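Long-range contacts in vascular endothelial growth factor homolog (Orf virus, PDB 2GNN), which induces endothelial proliferation as a secreted, disulfide-linked homodimeric growth factor of the PDGF/VEGF family that binds vascular endothelial growth factor receptors: residues E33-L38 and Q88-V93; P46-M51 and V72-L77; C64-E69 and V93-C98. All coordinates share one frame; numbering follows the deposited sequence.

Interaction 1: E33-L38 and Q88-V93; sequences ETHPEL and QRLSFV
An edge-to-face aromatic pair, H35 on F92, holds the turn that follows helix 31-34 against strand 85-102 of the long hairpin. The imidazole brings its edge to one face of the phenyl ring, the planes standing at 70°. CE1 of H35 does the touching: it sits 3.8 Å from F92 CE2, displaced toward the rim of the ring. What fixes the imidazole is the bond from H35 ND1 to T34 OG1, 2.8 Å long and close to the ring plane. T34 can offer that oxygen because OG1 stands between its own backbone N and carbonyl carbon (chi1 67°); the same oxygen bonds to V31 O in the helix and comes within 3.4 Å of F92 CE2. S91 O lies at the edge of the imidazole, 2.9 Å from H35 CE1; its 3.2 Å approach to H35 NE2 has a poor angle and is not a hydrogen bond. L90 packs across the histidine, with CD1 over one face and CB 3.9 Å from H35 NE2.

Further along, a type I turn from H35 to L38 reverses the chain and points L38 at the strand. L38 and L90 meet tip to tip, CD1 to CD2 at 3.9 Å, and F43 packs on both. L38 CD1 also touches NE2 of Q88, whose OE1 is taken up by Q41 and A79. The result is a small, partly exposed mixed aromatic and aliphatic patch, joining a helix-to-turn connection to a hairpin strand of the PDGF/VEGF cystine-knot fold.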
ATOM      1  N   GLU B  33     -11.762   8.105  -5.460  1.00 64.67           N
ATOM      2  CA  GLU B  33     -11.518   7.205  -6.590  1.00 65.97           C
ATOM      3  C   GLU B  33     -12.279   5.879  -6.494  1.00 63.79           C
ATOM      4  O   GLU B  33     -12.550   5.243  -7.509  1.00 63.97           O
ATOM      5  CB  GLU B  33     -10.032   6.898  -6.712  1.00 63.38           C
ATOM      6  CG  GLU B  33      -9.233   7.976  -7.431  1.00 71.28           C
ATOM      7  CD  GLU B  33      -7.736   7.651  -7.521  1.00 73.82           C
ATOM      8  OE1 GLU B  33      -7.344   6.449  -7.391  1.00 77.16           O
ATOM      9  OE2 GLU B  33      -6.961   8.612  -7.730  1.00 79.67           O
ATOM     10  N   THR B  34     -12.589   5.462  -5.273  1.00 60.29           N
ATOM     11  CA  THR B  34     -13.343   4.259  -5.044  1.00 61.56           C
ATOM     12  C   THR B  34     -14.826   4.553  -5.258  1.00 63.50           C
ATOM     13  O   THR B  34     -15.617   3.649  -5.514  1.00 62.16           O
ATOM     14  CB  THR B  34     -13.182   3.757  -3.608  1.00 61.92           C
ATOM     15  OG1 THR B  34     -13.795   4.696  -2.726  1.00 63.24           O
ATOM     16  CG2 THR B  34     -11.696   3.576  -3.226  1.00 60.64           C
ATOM     17  N   HIS B  35     -15.198   5.827  -5.151  1.00 63.67           N
ATOM     18  CA  HIS B  35     -16.590   6.238  -5.307  1.00 58.49           C
ATOM     19  C   HIS B  35     -16.756   7.451  -6.211  1.00 57.12           C
ATOM     20  O   HIS B  35     -17.196   8.492  -5.748  1.00 61.44           O
ATOM     21  CB  HIS B  35     -17.187   6.526  -3.934  1.00 58.37           C
ATOM     22  CG  HIS B  35     -17.543   5.298  -3.162  1.00 59.25           C
ATOM     23  ND1 HIS B  35     -16.607   4.551  -2.484  1.00 58.66           N
ATOM     24  CD2 HIS B  35     -18.736   4.690  -2.948  1.00 53.59           C
ATOM     25  CE1 HIS B  35     -17.205   3.538  -1.883  1.00 57.18           C
ATOM     26  NE2 HIS B  35     -18.499   3.604  -2.142  1.00 56.03           N
ATOM     27  N   PRO B  36     -16.402   7.329  -7.505  1.00 56.42           N
ATOM     28  CA  PRO B  36     -16.419   8.467  -8.430  1.00 56.03           C
ATOM     29  C   PRO B  36     -17.767   9.150  -8.598  1.00 59.71           C
ATOM     30  O   PRO B  36     -17.840  10.279  -9.093  1.00 60.48           O
ATOM     31  CB  PRO B  36     -16.003   7.847  -9.766  1.00 56.74           C
ATOM     32  CG  PRO B  36     -16.035   6.378  -9.576  1.00 52.98           C
ATOM     33  CD  PRO B  36     -15.892   6.105  -8.145  1.00 54.98           C
ATOM     34  N   GLU B  37     -18.829   8.459  -8.212  1.00 62.93           N
ATOM     35  CA  GLU B  37     -20.188   8.943  -8.432  1.00 63.01           C
ATOM     36  C   GLU B  37     -20.586   9.911  -7.309  1.00 61.84           C
ATOM     37  O   GLU B  37     -21.552  10.666  -7.427  1.00 59.31           O
ATOM     38  CB  GLU B  37     -21.161   7.754  -8.560  1.00 65.32           C
ATOM     39  CG  GLU B  37     -21.489   7.021  -7.228  1.00 73.37           C
ATOM     40  CD  GLU B  37     -20.410   6.026  -6.731  1.00 81.53           C
ATOM     41  OE1 GLU B  37     -19.369   5.802  -7.403  1.00 76.37           O
ATOM     42  OE2 GLU B  37     -20.624   5.451  -5.643  1.00 82.17           O
ATOM     43  N   LEU B  38     -19.819   9.892  -6.222  1.00 59.37           N
ATOM     44  CA  LEU B  38     -20.013  10.849  -5.135  1.00 57.92           C
ATOM     45  C   LEU B  38     -19.164  12.098  -5.394  1.00 58.91           C
ATOM     46  O   LEU B  38     -18.073  12.270  -4.826  1.00 61.79           O
ATOM     47  CB  LEU B  38     -19.677  10.195  -3.798  1.00 57.21           C
ATOM     48  CG  LEU B  38     -20.654   9.106  -3.318  1.00 55.94           C
ATOM     49  CD1 LEU B  38     -20.111   8.473  -2.052  1.00 47.85           C
ATOM     50  CD2 LEU B  38     -22.020   9.677  -3.062  1.00 62.12           C
ATOM     51  N   GLN B  88     -20.978   8.828   6.700  1.00 60.85           N
ATOM     52  CA  GLN B  88     -21.469   7.968   5.628  1.00 59.14           C
ATOM     53  C   GLN B  88     -20.892   6.578   5.772  1.00 60.09           C
ATOM     54  O   GLN B  88     -19.678   6.441   5.852  1.00 63.23           O
ATOM     55  CB  GLN B  88     -20.997   8.503   4.286  1.00 58.88           C
ATOM     56  CG  GLN B  88     -21.693   9.729   3.817  1.00 55.51           C
ATOM     57  CD  GLN B  88     -21.205  10.134   2.465  1.00 61.86           C
ATOM     58  OE1 GLN B  88     -20.442  11.089   2.325  1.00 64.14           O
ATOM     59  NE2 GLN B  88     -21.634   9.403   1.443  1.00 61.20           N
ATOM     60  N   ARG B  89     -21.740   5.550   5.821  1.00 61.69           N
ATOM     61  CA  ARG B  89     -21.254   4.176   5.651  1.00 62.94           C
ATOM     62  C   ARG B  89     -21.155   3.882   4.158  1.00 62.61           C
ATOM     63  O   ARG B  89     -22.154   3.966   3.443  1.00 64.51           O
ATOM     64  CB  ARG B  89     -22.158   3.140   6.320  1.00 64.11           C
ATOM     65  CG  ARG B  89     -22.566   3.440   7.746  1.00 78.74           C
ATOM     66  CD  ARG B  89     -24.034   3.861   7.812  1.00 93.33           C
ATOM     67  NE  ARG B  89     -24.912   2.787   8.284  1.00 98.30           N
ATOM     68  CZ  ARG B  89     -26.227   2.716   8.058  1.00100.28           C
ATOM     69  NH1 ARG B  89     -26.850   3.648   7.342  1.00 92.29           N
ATOM     70  NH2 ARG B  89     -26.924   1.693   8.546  1.00 99.35           N
ATOM     71  N   LEU B  90     -19.957   3.551   3.689  1.00 62.27           N
ATOM     72  CA  LEU B  90     -19.737   3.236   2.281  1.00 60.78           C
ATOM     73  C   LEU B  90     -19.117   1.852   2.120  1.00 60.92           C
ATOM     74  O   LEU B  90     -18.523   1.327   3.049  1.00 62.77           O
ATOM     75  CB  LEU B  90     -18.870   4.303   1.630  1.00 62.50           C
ATOM     76  CG  LEU B  90     -19.456   5.717   1.578  1.00 67.74           C
ATOM     77  CD1 LEU B  90     -18.422   6.714   1.077  1.00 64.24           C
ATOM     78  CD2 LEU B  90     -20.742   5.779   0.730  1.00 71.15           C
ATOM     79  N   SER B  91     -19.277   1.256   0.941  1.00 60.13           N
ATOM     80  CA  SER B  91     -18.846  -0.117   0.682  1.00 57.34           C
ATOM     81  C   SER B  91     -17.597  -0.094  -0.172  1.00 57.93           C
ATOM     82  O   SER B  91     -17.476   0.737  -1.076  1.00 57.58           O
ATOM     83  CB  SER B  91     -19.961  -0.880  -0.036  1.00 58.53           C
ATOM     84  OG  SER B  91     -19.637  -2.248  -0.246  1.00 55.14           O
ATOM     85  N   PHE B  92     -16.660  -0.990   0.131  1.00 56.89           N
ATOM     86  CA  PHE B  92     -15.382  -1.063  -0.584  1.00 57.75           C
ATOM     87  C   PHE B  92     -15.070  -2.505  -0.941  1.00 59.00           C
ATOM     88  O   PHE B  92     -15.416  -3.431  -0.210  1.00 56.62           O
ATOM     89  CB  PHE B  92     -14.235  -0.491   0.272  1.00 60.72           C
ATOM     90  CG  PHE B  92     -14.446   0.937   0.691  1.00 54.87           C
ATOM     91  CD1 PHE B  92     -15.235   1.242   1.801  1.00 58.37           C
ATOM     92  CD2 PHE B  92     -13.887   1.969  -0.032  1.00 53.69           C
ATOM     93  CE1 PHE B  92     -15.461   2.561   2.170  1.00 55.40           C
ATOM     94  CE2 PHE B  92     -14.108   3.294   0.335  1.00 52.54           C
ATOM     95  CZ  PHE B  92     -14.890   3.581   1.449  1.00 51.05           C
ATOM     96  N   VAL B  93     -14.412  -2.693  -2.074  1.00 60.35           N
ATOM     97  CA  VAL B  93     -14.011  -4.021  -2.496  1.00 62.47           C
ATOM     98  C   VAL B  93     -12.620  -4.329  -1.931  1.00 63.83           C
ATOM     99  O   VAL B  93     -11.691  -3.557  -2.145  1.00 62.55           O
ATOM    100  CB  VAL B  93     -14.030  -4.135  -4.043  1.00 63.11           C
ATOM    101  CG1 VAL B  93     -13.604  -5.522  -4.490  1.00 62.04           C
ATOM    102  CG2 VAL B  93     -15.431  -3.815  -4.583  1.00 64.47           C
TER

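Interaction 2: P46-M51 and V72-L77; sequences PCVTLM and VTMELL. Unlike the reference sequence in segment 72-77: T73 (reference Ser).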
ATOM      1  N   PRO B  46      -9.412  11.466   3.745  1.00 57.05           N
ATOM      2  CA  PRO B  46      -9.572  11.406   2.304  1.00 56.46           C
ATOM      3  C   PRO B  46      -9.019  10.124   1.682  1.00 61.42           C
ATOM      4  O   PRO B  46      -9.203   9.908   0.484  1.00 62.30           O
ATOM      5  CB  PRO B  46      -8.779  12.618   1.820  1.00 59.85           C
ATOM      6  CG  PRO B  46      -7.732  12.818   2.850  1.00 51.57           C
ATOM      7  CD  PRO B  46      -8.367  12.418   4.145  1.00 55.34           C
ATOM      8  N   CYS B  47      -8.363   9.286   2.490  1.00 60.81           N
ATOM      9  CA  CYS B  47      -7.738   8.057   2.017  1.00 58.84           C
ATOM     10  C   CYS B  47      -8.061   6.905   2.950  1.00 61.85           C
ATOM     11  O   CYS B  47      -8.239   7.108   4.155  1.00 63.05           O
ATOM     12  CB  CYS B  47      -6.222   8.238   1.892  1.00 59.85           C
ATOM     13  SG  CYS B  47      -5.218   8.216   3.458  1.00 62.71           S
ATOM     14  N   VAL B  48      -8.142   5.696   2.391  1.00 60.51           N
ATOM     15  CA  VAL B  48      -8.336   4.478   3.184  1.00 59.05           C
ATOM     16  C   VAL B  48      -7.336   3.408   2.794  1.00 59.76           C
ATOM     17  O   VAL B  48      -6.812   3.401   1.673  1.00 60.70           O
ATOM     18  CB  VAL B  48      -9.754   3.884   3.030  1.00 60.25           C
ATOM     19  CG1 VAL B  48     -10.778   4.722   3.801  1.00 61.23           C
ATOM     20  CG2 VAL B  48     -10.136   3.707   1.523  1.00 52.01           C
ATOM     21  N   THR B  49      -7.071   2.508   3.732  1.00 59.23           N
ATOM     22  CA  THR B  49      -6.281   1.320   3.459  1.00 58.28           C
ATOM     23  C   THR B  49      -7.200   0.142   3.076  1.00 58.97           C
ATOM     24  O   THR B  49      -8.073  -0.270   3.859  1.00 57.92           O
ATOM     25  CB  THR B  49      -5.415   0.950   4.673  1.00 56.27           C
ATOM     26  OG1 THR B  49      -4.675   2.093   5.075  1.00 59.38           O
ATOM     27  CG2 THR B  49      -4.439  -0.146   4.335  1.00 52.46           C
ATOM     28  N   LEU B  50      -6.980  -0.392   1.874  1.00 58.66           N
ATOM     29  CA  LEU B  50      -7.740  -1.534   1.372  1.00 59.52           C
ATOM     30  C   LEU B  50      -6.818  -2.697   1.065  1.00 60.81           C
ATOM     31  O   LEU B  50      -5.686  -2.495   0.603  1.00 63.33           O
ATOM     32  CB  LEU B  50      -8.490  -1.143   0.099  1.00 60.79           C
ATOM     33  CG  LEU B  50      -9.541  -0.043   0.204  1.00 56.61           C
ATOM     34  CD1 LEU B  50     -10.126   0.244  -1.155  1.00 58.15           C
ATOM     35  CD2 LEU B  50     -10.621  -0.483   1.162  1.00 61.75           C
ATOM     36  N   MET B  51      -7.292  -3.914   1.331  1.00 59.93           N
ATOM     37  CA  MET B  51      -6.561  -5.110   0.936  1.00 57.57           C
ATOM     38  C   MET B  51      -6.747  -5.316  -0.560  1.00 59.35           C
ATOM     39  O   MET B  51      -7.866  -5.435  -1.049  1.00 60.47           O
ATOM     40  CB  MET B  51      -7.038  -6.324   1.718  1.00 55.78           C
ATOM     41  CG  MET B  51      -6.775  -6.239   3.206  1.00 58.52           C
ATOM     42  SD  MET B  51      -5.038  -5.933   3.591  1.00 58.37           S
ATOM     43  CE  MET B  51      -4.298  -7.544   3.317  1.00 47.40           C
ATOM     44  N   VAL B  72     -16.704  -4.652   2.015  1.00 65.52           N
ATOM     45  CA  VAL B  72     -16.619  -4.220   3.408  1.00 64.18           C
ATOM     46  C   VAL B  72     -17.137  -2.802   3.537  1.00 62.51           C
ATOM     47  O   VAL B  72     -16.858  -1.953   2.689  1.00 63.09           O
ATOM     48  CB  VAL B  72     -15.179  -4.312   3.979  1.00 63.63           C
ATOM     49  CG1 VAL B  72     -14.672  -5.742   3.948  1.00 64.20           C
ATOM     50  CG2 VAL B  72     -14.252  -3.429   3.220  1.00 65.23           C
ATOM     51  N   THR B  73     -17.904  -2.566   4.597  1.00 62.92           N
ATOM     52  CA  THR B  73     -18.493  -1.256   4.885  1.00 63.07           C
ATOM     53  C   THR B  73     -17.582  -0.489   5.849  1.00 63.72           C
ATOM     54  O   THR B  73     -17.206  -1.013   6.894  1.00 61.96           O
ATOM     55  CB  THR B  73     -19.912  -1.414   5.505  1.00 62.48           C
ATOM     56  OG1 THR B  73     -20.727  -2.224   4.650  1.00 64.77           O
ATOM     57  CG2 THR B  73     -20.594  -0.077   5.703  1.00 63.68           C
ATOM     58  N   MET B  74     -17.231   0.745   5.497  1.00 64.84           N
ATOM     59  CA  MET B  74     -16.476   1.621   6.393  1.00 66.26           C
ATOM     60  C   MET B  74     -17.223   2.907   6.703  1.00 64.44           C
ATOM     61  O   MET B  74     -17.779   3.538   5.803  1.00 67.00           O
ATOM     62  CB  MET B  74     -15.122   1.964   5.782  1.00 66.93           C
ATOM     63  CG  MET B  74     -14.207   0.770   5.602  1.00 67.31           C
ATOM     64  SD  MET B  74     -12.652   1.271   4.865  1.00 74.47           S
ATOM     65  CE  MET B  74     -12.025  -0.335   4.413  1.00 66.85           C
ATOM     66  N   GLU B  75     -17.230   3.311   7.970  1.00 63.79           N
ATOM     67  CA  GLU B  75     -17.766   4.623   8.319  1.00 65.63           C
ATOM     68  C   GLU B  75     -16.730   5.744   8.165  1.00 64.84           C
ATOM     69  O   GLU B  75     -15.665   5.700   8.773  1.00 68.11           O
ATOM     70  CB  GLU B  75     -18.407   4.629   9.706  1.00 65.66           C
ATOM     71  CG  GLU B  75     -19.393   5.782   9.843  1.00 75.97           C
ATOM     72  CD  GLU B  75     -20.372   5.634  10.985  1.00 86.05           C
ATOM     73  OE1 GLU B  75     -19.947   5.262  12.108  1.00 90.85           O
ATOM     74  OE2 GLU B  75     -21.573   5.919  10.753  1.00 87.75           O
ATOM     75  N   LEU B  76     -17.056   6.721   7.323  1.00 63.40           N
ATOM     76  CA  LEU B  76     -16.206   7.862   6.992  1.00 65.06           C
ATOM     77  C   LEU B  76     -16.979   9.110   7.345  1.00 64.97           C
ATOM     78  O   LEU B  76     -18.184   9.057   7.501  1.00 64.38           O
ATOM     79  CB  LEU B  76     -15.992   7.948   5.484  1.00 66.37           C
ATOM     80  CG  LEU B  76     -15.106   6.993   4.713  1.00 71.13           C
ATOM     81  CD1 LEU B  76     -15.395   7.269   3.297  1.00 84.06           C
ATOM     82  CD2 LEU B  76     -13.661   7.285   4.976  1.00 80.54           C
ATOM     83  N   LEU B  77     -16.292  10.245   7.418  1.00 65.24           N
ATOM     84  CA  LEU B  77     -16.973  11.526   7.504  1.00 62.89           C
ATOM     85  C   LEU B  77     -17.067  12.077   6.107  1.00 61.89           C
ATOM     86  O   LEU B  77     -16.047  12.260   5.438  1.00 62.55           O
ATOM     87  CB  LEU B  77     -16.236  12.509   8.437  1.00 62.59           C
ATOM     88  CG  LEU B  77     -16.814  13.933   8.489  1.00 55.86           C
ATOM     89  CD1 LEU B  77     -18.114  13.980   9.297  1.00 56.20           C
ATOM     90  CD2 LEU B  77     -15.788  14.874   9.073  1.00 56.69           C
TER
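M74 reaches V48 and L50 with a stretched side chain: CG lies anti to its carbonyl carbon, and beyond it SD and CE follow in extended form (chi2 179°, chi3 -166°). V48 answers with CG1, likewise anti to the carbonyl carbon (chi1 -75°). CG1 is thereby placed against two partners at once, 4.1 Å from M74 SD and 4.0 Å from L76 CD2; the V48 and L76 side chains cross at about a right angle. At the far end of the methionine, its methyl CE packs on L50 CD2 at 3.5 Å and lies 4.0 Å from T49 O. The contact is mainly apolar side-chain packing.

Strands 47-51 and 72-77 run nearly antiparallel, but with axes 10.2 Å apart their backbones do not pair. They are not neighbours in one sheet; each pairs with another strand, and side chains meet between them. V48, L50, M74 and L76 are all buried.

Around this core, strand 23-30 pairs with 47-54 and strand 85-102 with 62-79, while V31 of helix 31-34 packs on V48 and L76. The second subunit closes in on both strands: its C56 forms a disulfide with C47, its G19 and R25 hydrogen-bond to T49 OG1, and one of its strands pairs in parallel with T73 and M74, carrying the hairpin sheet across the dimer interface.

Interaction 3: C64-E69 and V93-C98; sequences CVPTEE and VEHKKC. With NAG (2-acetamido-2-deoxy-beta-D-glucopyranose), chain M.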
ATOM      1  N   CYS B  64      -0.747 -10.346 -11.253  1.00 56.56           N
ATOM      2  CA  CYS B  64      -1.277 -10.723  -9.963  1.00 55.06           C
ATOM      3  C   CYS B  64      -2.667 -10.133  -9.861  1.00 53.86           C
ATOM      4  O   CYS B  64      -2.823  -8.919  -9.809  1.00 53.35           O
ATOM      5  CB  CYS B  64      -0.356 -10.198  -8.852  1.00 53.63           C
ATOM      6  SG  CYS B  64      -0.921 -10.564  -7.187  1.00 53.09           S
ATOM      7  N   VAL B  65      -3.674 -10.998  -9.857  1.00 52.93           N
ATOM      8  CA  VAL B  65      -5.066 -10.552  -9.951  1.00 52.03           C
ATOM      9  C   VAL B  65      -5.933 -11.270  -8.921  1.00 51.14           C
ATOM     10  O   VAL B  65      -5.581 -12.366  -8.479  1.00 50.15           O
ATOM     11  CB  VAL B  65      -5.649 -10.792 -11.374  1.00 53.59           C
ATOM     12  CG1 VAL B  65      -4.933  -9.942 -12.409  1.00 57.93           C
ATOM     13  CG2 VAL B  65      -5.563 -12.253 -11.754  1.00 43.71           C
ATOM     14  N   PRO B  66      -7.052 -10.640  -8.514  1.00 50.93           N
ATOM     15  CA  PRO B  66      -7.960 -11.246  -7.546  1.00 52.26           C
ATOM     16  C   PRO B  66      -8.711 -12.452  -8.080  1.00 56.67           C
ATOM     17  O   PRO B  66      -9.195 -12.431  -9.213  1.00 60.03           O
ATOM     18  CB  PRO B  66      -8.947 -10.125  -7.249  1.00 52.23           C
ATOM     19  CG  PRO B  66      -8.893  -9.244  -8.446  1.00 51.46           C
ATOM     20  CD  PRO B  66      -7.489  -9.285  -8.899  1.00 49.05           C
ATOM     21  N   THR B  67      -8.802 -13.491  -7.256  1.00 57.48           N
ATOM     22  CA  THR B  67      -9.640 -14.641  -7.537  1.00 58.63           C
ATOM     23  C   THR B  67     -10.759 -14.755  -6.499  1.00 60.50           C
ATOM     24  O   THR B  67     -11.610 -15.638  -6.587  1.00 63.23           O
ATOM     25  CB  THR B  67      -8.824 -15.937  -7.567  1.00 58.11           C
ATOM     26  OG1 THR B  67      -8.290 -16.194  -6.265  1.00 61.06           O
ATOM     27  CG2 THR B  67      -7.690 -15.828  -8.571  1.00 58.15           C
ATOM     28  N   GLU B  68     -10.752 -13.856  -5.518  1.00 61.50           N
ATOM     29  CA  GLU B  68     -11.769 -13.812  -4.472  1.00 63.06           C
ATOM     30  C   GLU B  68     -11.803 -12.417  -3.872  1.00 64.04           C
ATOM     31  O   GLU B  68     -10.769 -11.870  -3.470  1.00 66.22           O
ATOM     32  CB  GLU B  68     -11.483 -14.855  -3.390  1.00 62.94           C
ATOM     33  CG  GLU B  68     -12.668 -15.182  -2.495  1.00 67.20           C
ATOM     34  CD  GLU B  68     -12.308 -16.134  -1.362  1.00 68.46           C
ATOM     35  OE1 GLU B  68     -11.792 -17.247  -1.632  1.00 74.95           O
ATOM     36  OE2 GLU B  68     -12.556 -15.765  -0.193  1.00 78.00           O
ATOM     37  N   GLU B  69     -12.996 -11.840  -3.828  1.00 64.03           N
ATOM     38  CA  GLU B  69     -13.193 -10.482  -3.355  1.00 65.92           C
ATOM     39  C   GLU B  69     -14.199 -10.483  -2.215  1.00 65.01           C
ATOM     40  O   GLU B  69     -14.835 -11.492  -1.956  1.00 65.82           O
ATOM     41  CB  GLU B  69     -13.682  -9.592  -4.496  1.00 64.77           C
ATOM     42  CG  GLU B  69     -12.817  -9.648  -5.751  1.00 67.94           C
ATOM     43  CD  GLU B  69     -13.207  -8.608  -6.787  1.00 72.67           C
ATOM     44  OE1 GLU B  69     -14.395  -8.199  -6.837  1.00 80.72           O
ATOM     45  OE2 GLU B  69     -12.315  -8.195  -7.560  1.00 83.73           O
ATOM     46  N   VAL B  93     -14.412  -2.693  -2.074  1.00 60.35           N
ATOM     47  CA  VAL B  93     -14.011  -4.021  -2.496  1.00 62.47           C
ATOM     48  C   VAL B  93     -12.620  -4.329  -1.931  1.00 63.83           C
ATOM     49  O   VAL B  93     -11.691  -3.557  -2.145  1.00 62.55           O
ATOM     50  CB  VAL B  93     -14.030  -4.135  -4.043  1.00 63.11           C
ATOM     51  CG1 VAL B  93     -13.604  -5.522  -4.490  1.00 62.04           C
ATOM     52  CG2 VAL B  93     -15.431  -3.815  -4.583  1.00 64.47           C
ATOM     53  N   GLU B  94     -12.495  -5.436  -1.196  1.00 63.15           N
ATOM     54  CA  GLU B  94     -11.193  -5.943  -0.733  1.00 64.99           C
ATOM     55  C   GLU B  94     -10.906  -7.259  -1.438  1.00 63.92           C
ATOM     56  O   GLU B  94     -11.825  -8.024  -1.705  1.00 64.92           O
ATOM     57  CB  GLU B  94     -11.207  -6.242   0.768  1.00 65.52           C
ATOM     58  CG  GLU B  94     -11.794  -5.171   1.650  1.00 74.79           C
ATOM     59  CD  GLU B  94     -10.755  -4.271   2.280  1.00 72.92           C
ATOM     60  OE1 GLU B  94      -9.575  -4.653   2.382  1.00 72.26           O
ATOM     61  OE2 GLU B  94     -11.130  -3.169   2.698  1.00 82.96           O
ATOM     62  N   HIS B  95      -9.639  -7.545  -1.702  1.00 61.63           N
ATOM     63  CA  HIS B  95      -9.267  -8.823  -2.270  1.00 59.25           C
ATOM     64  C   HIS B  95      -8.887  -9.803  -1.166  1.00 62.22           C
ATOM     65  O   HIS B  95      -8.103  -9.467  -0.270  1.00 63.12           O
ATOM     66  CB  HIS B  95      -8.123  -8.655  -3.265  1.00 57.17           C
ATOM     67  CG  HIS B  95      -8.450  -7.742  -4.404  1.00 54.95           C
ATOM     68  ND1 HIS B  95      -7.481  -7.117  -5.161  1.00 52.15           N
ATOM     69  CD2 HIS B  95      -9.638  -7.333  -4.903  1.00 52.33           C
ATOM     70  CE1 HIS B  95      -8.059  -6.368  -6.081  1.00 51.18           C
ATOM     71  NE2 HIS B  95      -9.368  -6.489  -5.953  1.00 54.02           N
ATOM     72  N   LYS B  96      -9.451 -11.010  -1.233  1.00 63.75           N
ATOM     73  CA  LYS B  96      -9.188 -12.065  -0.247  1.00 63.73           C
ATOM     74  C   LYS B  96      -8.285 -13.183  -0.760  1.00 62.16           C
ATOM     75  O   LYS B  96      -7.699 -13.924   0.031  1.00 63.57           O
ATOM     76  CB  LYS B  96     -10.497 -12.665   0.270  1.00 66.03           C
ATOM     77  CG  LYS B  96     -11.029 -12.011   1.535  1.00 74.21           C
ATOM     78  CD  LYS B  96     -11.977 -12.963   2.259  1.00 89.66           C
ATOM     79  CE  LYS B  96     -12.523 -12.348   3.543  1.00 95.69           C
ATOM     80  NZ  LYS B  96     -13.542 -13.236   4.177  1.00 96.06           N
ATOM     81  N   LYS B  97      -8.193 -13.321  -2.076  1.00 59.08           N
ATOM     82  CA  LYS B  97      -7.301 -14.304  -2.694  1.00 58.01           C
ATOM     83  C   LYS B  97      -6.836 -13.787  -4.038  1.00 56.10           C
ATOM     84  O   LYS B  97      -7.547 -13.018  -4.692  1.00 54.32           O
ATOM     85  CB  LYS B  97      -7.988 -15.656  -2.864  1.00 57.56           C
ATOM     86  CG  LYS B  97      -7.477 -16.733  -1.927  1.00 63.76           C
ATOM     87  CD  LYS B  97      -7.716 -18.117  -2.508  1.00 66.85           C
ATOM     88  CE  LYS B  97      -6.630 -19.087  -2.050  1.00 75.03           C
ATOM     89  NZ  LYS B  97      -6.985 -20.508  -2.337  1.00 71.09           N
ATOM     90  N   CYS B  98      -5.643 -14.209  -4.446  1.00 53.98           N
ATOM     91  CA  CYS B  98      -5.002 -13.664  -5.640  1.00 52.43           C
ATOM     92  C   CYS B  98      -4.252 -14.755  -6.349  1.00 49.87           C
ATOM     93  O   CYS B  98      -3.907 -15.758  -5.738  1.00 50.88           O
ATOM     94  CB  CYS B  98      -3.995 -12.574  -5.272  1.00 52.52           C
ATOM     95  SG  CYS B  98      -4.570 -11.318  -4.150  1.00 51.90           S
TER
HETATM   96  C1  NAG M1001     -20.421  -7.872  -3.096  1.00106.04           C
HETATM   97  C2  NAG M1001     -20.141  -9.187  -3.849  1.00113.74           C
HETATM   98  C3  NAG M1001     -20.508  -9.019  -5.329  1.00117.06           C
HETATM   99  C4  NAG M1001     -21.990  -8.653  -5.445  1.00115.70           C
HETATM  100  C5  NAG M1001     -22.292  -7.437  -4.560  1.00111.87           C
HETATM  101  C6  NAG M1001     -23.788  -7.141  -4.557  1.00107.86           C
HETATM  102  C7  NAG M1001     -18.498 -10.886  -3.234  1.00107.30           C
HETATM  103  C8  NAG M1001     -17.791 -11.806  -4.188  1.00106.13           C
HETATM  104  N2  NAG M1001     -18.771  -9.661  -3.689  1.00110.74           N
HETATM  105  O3  NAG M1001     -20.205 -10.178  -6.083  1.00121.42           O
HETATM  106  O4  NAG M1001     -22.328  -8.383  -6.792  1.00116.59           O
HETATM  107  O5  NAG M1001     -21.821  -7.626  -3.224  1.00108.79           O
HETATM  108  O6  NAG M1001     -24.023  -5.874  -5.123  1.00100.91           O
HETATM  109  O7  NAG M1001     -18.794 -11.270  -2.097  1.00103.01           O
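V93 touches E69 where the two strands of the cystine-knot hairpin, 62-79 and 85-102, run antiparallel: its CG1 lies 3.6 Å from E69 OE1. Next, E94 O receives a CA-H...O contact from E69. H95 sets its ring beside the E69 carboxylate, the two planes only 13° apart, while P66 comes over the ring in a CH-pi contact, CB 3.7 Å from the centroid. Outside the pair, ND1 of H95 is bonded to the backbone N of C53 and NE2 to a glycerol, probably from the crystallisation liquor. At K96 the backbone N gives a 2.7 Å bond to E68 O; K97 N reaches the same oxygen at 3.3 Å, and both come from one face of its carbonyl plane. K97 O in turn takes T67 N at 2.9 Å, above the carbonyl plane, and E68 N more weakly. With T67 and E68 both facing K97, this is a classic beta bulge, and it marks the corner strand 62-79 turns at T67. The walk ends at C98, disulfide-bonded to C53 as C64 is to C22; here C98 CA makes a CA-H...O contact with V65 O at 3.2 Å, and C98 CB packs on C64 SG at 4.1 Å.

The hairpin of strands 62-79 and 85-102 ties all three together. Interactions 1 and 2, centred about 8 Å apart, meet through its backbone: F92 N lies 2.7 Å from V72 O and M74 N 2.8 Å from L90 O, both probable hydrogen bonds. Interaction 3 continues along strand 85-102 from interaction 1; their ranges overlap at V93, which touches across only in interaction 3. Interactions 2 and 3 touch at E94, whose OE1 is 2.6 Å from M51 N, and at H95, whose N is 2.8 Å from M51 O. NAG lies about 6 Å from the side chain of S91 (interaction 1) and touches interaction 3, NAG C8 being 3.7 Å from E69 O.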